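Local coordinates for putative streptothricin acetyltransferase (Bacillus anthracis, PDB 3PP9), which probably transfers the acetyl group of acetyl coenzyme A to streptothricin-type antibiotics, as a member of the GNAT acetyltransferase family, at the interface of chains A and B. Residues are numbered along the deposited sequence; one frame, centred on the assembly and turned at random. Chains: chain A/B, Putative streptothricin acetyltransferase.

Contact 1: the interface of chains A and B. Residues chain A 97-98, 138, 182; chain B 163, 166-167.
The carboxylate of B:Asp163 receives the phenol of A:Tyr182, whose OH donates to OD2 at 2.5 Å. The hydroxyl arrives on the syn side of OD2 but 29° out of the carboxylate plane, and ring and carboxylate stand almost perpendicular. The bond and the crossed planes together fix where the phenol ends. The other oxygen, OD1, takes the backbone N of B:Val166 at 2.9 Å from above the carboxylate plane, so the acid that holds A:Tyr182 also ties down the start of the 3-10 helix 166-169.

A second polar link comes from the loop that follows strand 86-95: A:Asn98 ND2 gives a hydrogen to B:Val166 O at 2.8 Å. It is nearly straight, 172° at the hydrogen, lies in the carbonyl plane on a lone pair, and stays within the plane of the asparagine amide.

Apolar packing flanks the asparagine bond. B:Val166 sends CG2, anti to its backbone N, to A:Trp97 CZ2 at 3.5 Å, the two side chains crossing at about a right angle. As in many GNAT proteins the pairing may be a functional dimer, although the assembly alone does not prove it. A:Trp97 also meets B:Tyr167 edge to face, planes 69° apart, with CH2 3.8 Å from CE1 of the tyrosine, above the rim of its ring.

Contact 2: the interface of chains A and B. Residues chain A 36, 41, 43, 160; chain B 162, 164.
B:Phe164, with 80 Å² of its surface hidden, is the side chain most buried here, and A:Arg41, with 46 Å² hidden, lies over one face of it. The arginine uses its aliphatic part first: CB stands over the middle of the phenyl ring, 3.7 Å from the centroid, a CH-pi contact. An extended chi2 (-179°) sets CD 3.6 Å from CE1 of B:Phe164, and the bend at chi3 (-53°) turns NE back over the ring, 3.6 Å from CD1 of the same phenylalanine. Beyond the bend the guanidinium lies at 23° to the ring plane, and CD1 sits off-centre beneath its face, so the charged end adds a partly parallel, offset overlap.

A:Leu36, at the end of strand 25-36, meets both aromatic residues with its two methyl branches. CD1 reaches CE2 of B:Phe164 at 3.5 Å, while CD2 touches CZ of B:Phe162, also at 3.5 Å, the leucine coming from the direction opposite to both rings.

The backbone of B:Phe164 is fixed as well: its N donates to A:Gly160 O at 2.8 Å. Aromatic packing and this backbone bond together clamp the loop after strand 158-163 of one subunit against the other, which would steady the dimer if it forms in solution.

Contact 3: the interface of chains A and B. Residues chain A 163-166; chain B 158-160, 182.
Apolar contacts dominate, and A:Leu165, with 74 Å² hidden, makes most of them. Its CB lies over the centre of the B:Tyr182 ring, 3.8 Å from the centroid, a CH-pi contact on the phenol face. The rest of the side chain runs on past the ring: CG, anti to the carbonyl carbon and beside the backbone N (chi1 -62°), and an extended chi2 carry CD1 to the strand 158-163 of chain B. There it touches CA of B:Gly160 at 3.6 Å and CG2 of B:Val158 at 3.9 Å, crossing the valine at about a right angle. The glycine offers its bare alpha carbon to the methyl, and 47 Å² of it is hidden.

Farther along the same ring, CA of A:Val166 lies 3.9 Å from CE1 of B:Tyr182. This packing fits a dimer interface, although the coordinates alone do not establish the state in solution.

Across the chains, A:Asp163 and A:Phe164 repeat, with chains exchanged, the bonds to tyrosine OH and glycine O. Within chain A, A:Asp163 OD1 accepts from A:Val166 N, above the carboxylate plane, and from A:Leu165 N. The latter, 2.9 Å from OD1, approaches it nearly along the C-O axis, with an angle of 149° at the hydrogen.

Contact 1: the interface of chains A and B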
loop_
_atom_site.group_PDB
_atom_site.type_symbol
_atom_site.label_atom_id
_atom_site.label_comp_id
_atom_site.label_asym_id
_atom_site.label_seq_id
_atom_site.Cartn_x
_atom_site.Cartn_y
_atom_site.Cartn_z
ATOM N N TRP A 97 -0.544 9.361 0.582
ATOM C CA TRP A 97 0.781 9.926 0.272
ATOM C C TRP A 97 0.953 10.390 -1.181
ATOM O O TRP A 97 1.767 11.270 -1.447
ATOM C CB TRP A 97 1.896 8.924 0.591
ATOM C CG TRP A 97 1.860 7.672 -0.248
ATOM C CD1 TRP A 97 1.232 6.505 0.055
ATOM C CD2 TRP A 97 2.493 7.469 -1.516
ATOM N NE1 TRP A 97 1.425 5.584 -0.950
ATOM C CE2 TRP A 97 2.191 6.153 -1.928
ATOM C CE3 TRP A 97 3.273 8.273 -2.350
ATOM C CZ2 TRP A 97 2.651 5.626 -3.131
ATOM C CZ3 TRP A 97 3.723 7.751 -3.543
ATOM C CH2 TRP A 97 3.408 6.440 -3.926
ATOM N N ASN A 98 0.219 9.790 -2.118
ATOM C CA ASN A 98 0.324 10.164 -3.532
ATOM C C ASN A 98 -0.674 11.246 -3.919
ATOM O O ASN A 98 -0.918 11.473 -5.099
ATOM C CB ASN A 98 0.124 8.953 -4.436
ATOM C CG ASN A 98 -1.298 8.479 -4.457
ATOM O OD1 ASN A 98 -2.066 8.751 -3.532
ATOM N ND2 ASN A 98 -1.665 7.738 -5.508
HETATM N N MSE A 138 -8.799 6.627 -4.910
HETATM C CA MSE A 138 -8.353 5.238 -5.061
HETATM C C MSE A 138 -8.762 4.421 -3.867
HETATM O O MSE A 138 -9.181 4.963 -2.842
HETATM C CB MSE A 138 -6.842 5.166 -5.175
HETATM C CG MSE A 138 -6.167 5.735 -3.955
HETATM SE SE MSE A 138 -4.244 5.705 -3.995
HETATM C CE MSE A 138 -3.802 3.938 -3.687
ATOM N N TYR A 182 -8.491 2.915 -9.236
ATOM C CA TYR A 182 -8.235 4.335 -9.378
ATOM C C TYR A 182 -9.228 5.068 -10.250
ATOM O O TYR A 182 -9.626 4.565 -11.287
ATOM C CB TYR A 182 -6.856 4.508 -10.060
ATOM C CG TYR A 182 -5.729 3.967 -9.213
ATOM C CD1 TYR A 182 -5.026 4.785 -8.344
ATOM C CD2 TYR A 182 -5.406 2.617 -9.234
ATOM C CE1 TYR A 182 -4.027 4.266 -7.517
ATOM C CE2 TYR A 182 -4.409 2.102 -8.407
ATOM C CZ TYR A 182 -3.703 2.938 -7.586
ATOM O OH TYR A 182 -2.746 2.392 -6.748
ATOM N N ASP B 163 2.085 -1.848 -9.265
ATOM C CA ASP B 163 1.026 -0.874 -9.459
ATOM C C ASP B 163 1.490 0.195 -10.453
ATOM O O ASP B 163 2.472 0.906 -10.214
ATOM C CB ASP B 163 0.627 -0.277 -8.115
ATOM C CG ASP B 163 -0.636 0.519 -8.185
ATOM O OD1 ASP B 163 -0.732 1.385 -9.075
ATOM O OD2 ASP B 163 -1.514 0.289 -7.307
ATOM N N VAL B 166 -0.350 4.227 -9.072
ATOM C CA VAL B 166 -0.183 4.926 -7.785
ATOM C C VAL B 166 0.702 6.188 -7.923
ATOM O O VAL B 166 0.376 7.268 -7.396
ATOM C CB VAL B 166 0.237 3.989 -6.667
ATOM C CG1 VAL B 166 1.665 3.456 -6.857
ATOM C CG2 VAL B 166 0.055 4.696 -5.293
ATOM N N TYR B 167 1.767 6.085 -8.710
ATOM C CA TYR B 167 2.658 7.251 -8.896
ATOM C C TYR B 167 2.106 8.416 -9.717
ATOM O O TYR B 167 2.649 9.540 -9.641
ATOM C CB TYR B 167 4.038 6.827 -9.408
ATOM C CG TYR B 167 4.889 6.207 -8.337
ATOM C CD1 TYR B 167 5.517 7.011 -7.394
ATOM C CD2 TYR B 167 5.113 4.846 -8.281
ATOM C CE1 TYR B 167 6.296 6.474 -6.404
ATOM C CE2 TYR B 167 5.910 4.291 -7.279
ATOM C CZ TYR B 167 6.492 5.113 -6.344
ATOM O OH TYR B 167 7.288 4.585 -5.347
#

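Contact 2: the interface of chains A and B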
loop_
_atom_site.group_PDB
_atom_site.type_symbol
_atom_site.label_atom_id
_atom_site.label_comp_id
_atom_site.label_asym_id
_atom_site.label_seq_id
_atom_site.Cartn_x
_atom_site.Cartn_y
_atom_site.Cartn_z
ATOM N N LEU A 36 -2.526 -9.510 -17.428
ATOM C CA LEU A 36 -1.850 -8.275 -17.820
ATOM C C LEU A 36 -1.582 -8.282 -19.316
ATOM O O LEU A 36 -0.792 -9.093 -19.811
ATOM C CB LEU A 36 -0.522 -8.144 -17.067
ATOM C CG LEU A 36 0.317 -6.898 -17.356
ATOM C CD1 LEU A 36 -0.489 -5.659 -17.038
ATOM C CD2 LEU A 36 1.624 -6.890 -16.565
ATOM N N ARG A 41 -0.343 -1.605 -20.699
ATOM C CA ARG A 41 -0.259 -2.194 -19.354
ATOM C C ARG A 41 -1.647 -2.372 -18.726
ATOM O O ARG A 41 -1.828 -2.218 -17.512
ATOM C CB ARG A 41 0.619 -1.299 -18.470
ATOM C CG ARG A 41 1.971 -0.970 -19.120
ATOM C CD ARG A 41 2.896 -0.102 -18.263
ATOM N NE ARG A 41 2.270 1.132 -17.799
ATOM C CZ ARG A 41 2.916 2.092 -17.142
ATOM N NH1 ARG A 41 2.271 3.180 -16.747
ATOM N NH2 ARG A 41 4.210 1.970 -16.884
ATOM N N ILE A 43 -4.654 -4.053 -17.129
ATOM C CA ILE A 43 -4.920 -5.191 -16.281
ATOM C C ILE A 43 -6.351 -5.582 -16.578
ATOM O O ILE A 43 -7.269 -4.760 -16.477
ATOM C CB ILE A 43 -4.764 -4.856 -14.799
ATOM C CG1 ILE A 43 -3.298 -4.539 -14.497
ATOM C CG2 ILE A 43 -5.242 -6.034 -13.945
ATOM C CD1 ILE A 43 -3.051 -4.026 -13.087
ATOM N N GLY A 160 -5.408 -0.441 -11.369
ATOM C CA GLY A 160 -4.054 0.043 -11.574
ATOM C C GLY A 160 -2.976 -0.896 -11.068
ATOM O O GLY A 160 -1.825 -0.763 -11.441
ATOM N N PHE B 162 2.491 -5.260 -8.138
ATOM C CA PHE B 162 2.970 -4.038 -8.777
ATOM C C PHE B 162 1.793 -3.107 -8.989
ATOM O O PHE B 162 0.631 -3.524 -8.898
ATOM C CB PHE B 162 3.797 -4.306 -10.054
ATOM C CG PHE B 162 3.151 -5.187 -11.080
ATOM C CD1 PHE B 162 2.205 -4.688 -11.955
ATOM C CD2 PHE B 162 3.607 -6.490 -11.260
ATOM C CE1 PHE B 162 1.657 -5.512 -12.945
ATOM C CE2 PHE B 162 3.070 -7.315 -12.241
ATOM C CZ PHE B 162 2.097 -6.826 -13.076
ATOM N N PHE B 164 0.741 0.302 -11.538
ATOM C CA PHE B 164 1.020 1.239 -12.627
ATOM C C PHE B 164 0.441 2.634 -12.470
ATOM O O PHE B 164 0.827 3.534 -13.235
ATOM C CB PHE B 164 0.419 0.739 -13.957
ATOM C CG PHE B 164 0.923 -0.596 -14.408
ATOM C CD1 PHE B 164 2.255 -0.775 -14.723
ATOM C CD2 PHE B 164 0.040 -1.637 -14.636
ATOM C CE1 PHE B 164 2.729 -2.011 -15.176
ATOM C CE2 PHE B 164 0.500 -2.872 -15.101
ATOM C CZ PHE B 164 1.859 -3.047 -15.371
#

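Contact 3: the interface of chains A and B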
loop_
_atom_site.group_PDB
_atom_site.type_symbol
_atom_site.label_atom_id
_atom_site.label_comp_id
_atom_site.label_asym_id
_atom_site.label_seq_id
_atom_site.Cartn_x
_atom_site.Cartn_y
_atom_site.Cartn_z
ATOM N N ASP A 163 -1.795 -7.406 -5.962
ATOM C CA ASP A 163 -0.748 -8.009 -5.158
ATOM C C ASP A 163 -1.202 -9.390 -4.679
ATOM O O ASP A 163 -2.202 -9.523 -3.966
ATOM C CB ASP A 163 -0.396 -7.084 -3.999
ATOM C CG ASP A 163 0.855 -7.491 -3.289
ATOM O OD1 ASP A 163 0.960 -8.679 -2.927
ATOM O OD2 ASP A 163 1.711 -6.592 -3.065
ATOM N N PHE A 164 -0.425 -10.390 -5.063
ATOM C CA PHE A 164 -0.690 -11.793 -4.740
ATOM C C PHE A 164 -0.138 -12.287 -3.414
ATOM O O PHE A 164 -0.519 -13.386 -2.978
ATOM C CB PHE A 164 -0.043 -12.732 -5.780
ATOM C CG PHE A 164 -0.512 -12.526 -7.185
ATOM C CD1 PHE A 164 -1.832 -12.746 -7.526
ATOM C CD2 PHE A 164 0.394 -12.234 -8.189
ATOM C CE1 PHE A 164 -2.272 -12.586 -8.845
ATOM C CE2 PHE A 164 -0.031 -12.085 -9.513
ATOM C CZ PHE A 164 -1.379 -12.267 -9.830
ATOM N N LEU A 165 0.734 -11.523 -2.766
ATOM C CA LEU A 165 1.345 -11.994 -1.539
ATOM C C LEU A 165 1.038 -11.208 -0.283
ATOM O O LEU A 165 1.240 -11.732 0.815
ATOM C CB LEU A 165 2.869 -12.049 -1.722
ATOM C CG LEU A 165 3.387 -13.004 -2.811
ATOM C CD1 LEU A 165 4.914 -12.979 -2.907
ATOM C CD2 LEU A 165 2.931 -14.425 -2.563
ATOM N N VAL A 166 0.531 -9.992 -0.414
ATOM C CA VAL A 166 0.316 -9.175 0.793
ATOM C C VAL A 166 -0.586 -9.894 1.825
ATOM O O VAL A 166 -0.293 -9.918 3.035
ATOM C CB VAL A 166 -0.119 -7.758 0.465
ATOM C CG1 VAL A 166 -1.532 -7.705 -0.135
ATOM C CG2 VAL A 166 0.013 -6.862 1.729
ATOM N N VAL B 158 11.005 -11.980 -3.520
ATOM C CA VAL B 158 10.307 -12.244 -4.772
ATOM C C VAL B 158 9.248 -11.169 -4.977
ATOM O O VAL B 158 8.766 -10.563 -4.020
ATOM C CB VAL B 158 9.654 -13.625 -4.783
ATOM C CG1 VAL B 158 10.720 -14.703 -4.616
ATOM C CG2 VAL B 158 8.620 -13.727 -3.714
ATOM N N ILE B 159 8.924 -10.889 -6.230
ATOM C CA ILE B 159 7.906 -9.886 -6.533
ATOM C C ILE B 159 6.516 -10.481 -6.305
ATOM O O ILE B 159 6.173 -11.528 -6.864
ATOM C CB ILE B 159 7.990 -9.419 -7.975
ATOM C CG1 ILE B 159 9.345 -8.756 -8.227
ATOM C CG2 ILE B 159 6.871 -8.423 -8.244
ATOM C CD1 ILE B 159 9.549 -8.323 -9.662
ATOM N N GLY B 160 5.728 -9.794 -5.473
ATOM C CA GLY B 160 4.373 -10.222 -5.176
ATOM C C GLY B 160 3.297 -9.358 -5.807
ATOM O O GLY B 160 2.154 -9.769 -5.892
ATOM N N TYR B 182 8.694 -9.395 -1.428
ATOM C CA TYR B 182 8.418 -10.180 -0.241
ATOM C C TYR B 182 9.422 -11.275 0.036
ATOM O O TYR B 182 9.857 -11.957 -0.876
ATOM C CB TYR B 182 7.056 -10.888 -0.439
ATOM C CG TYR B 182 5.915 -9.906 -0.561
ATOM C CD1 TYR B 182 5.174 -9.524 0.545
ATOM C CD2 TYR B 182 5.616 -9.309 -1.777
ATOM C CE1 TYR B 182 4.161 -8.568 0.438
ATOM C CE2 TYR B 182 4.604 -8.354 -1.881
ATOM C CZ TYR B 182 3.862 -8.023 -0.781
ATOM O OH TYR B 182 2.892 -7.044 -0.907
#

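Contacts 1 and 2 have C-alpha centres about 12 Å apart, contacts 2 and 3 about 14 Å, and contacts 1 and 3 about 17 Å. The interface of the two copies is two-fold symmetric, and the three patches are parts of it. Contacts 1 and 3 share the pairing of Asp163 and Val166 with Tyr182, with the chains exchanged, and contacts 2 and 3 likewise share Phe164 with Gly160. Strand 158-163 and the turn after it therefore work in both directions: each subunit inserts its turn and also receives the partner's. This reciprocity would suit a symmetric dimer, though the structure alone does not show that it forms in solution.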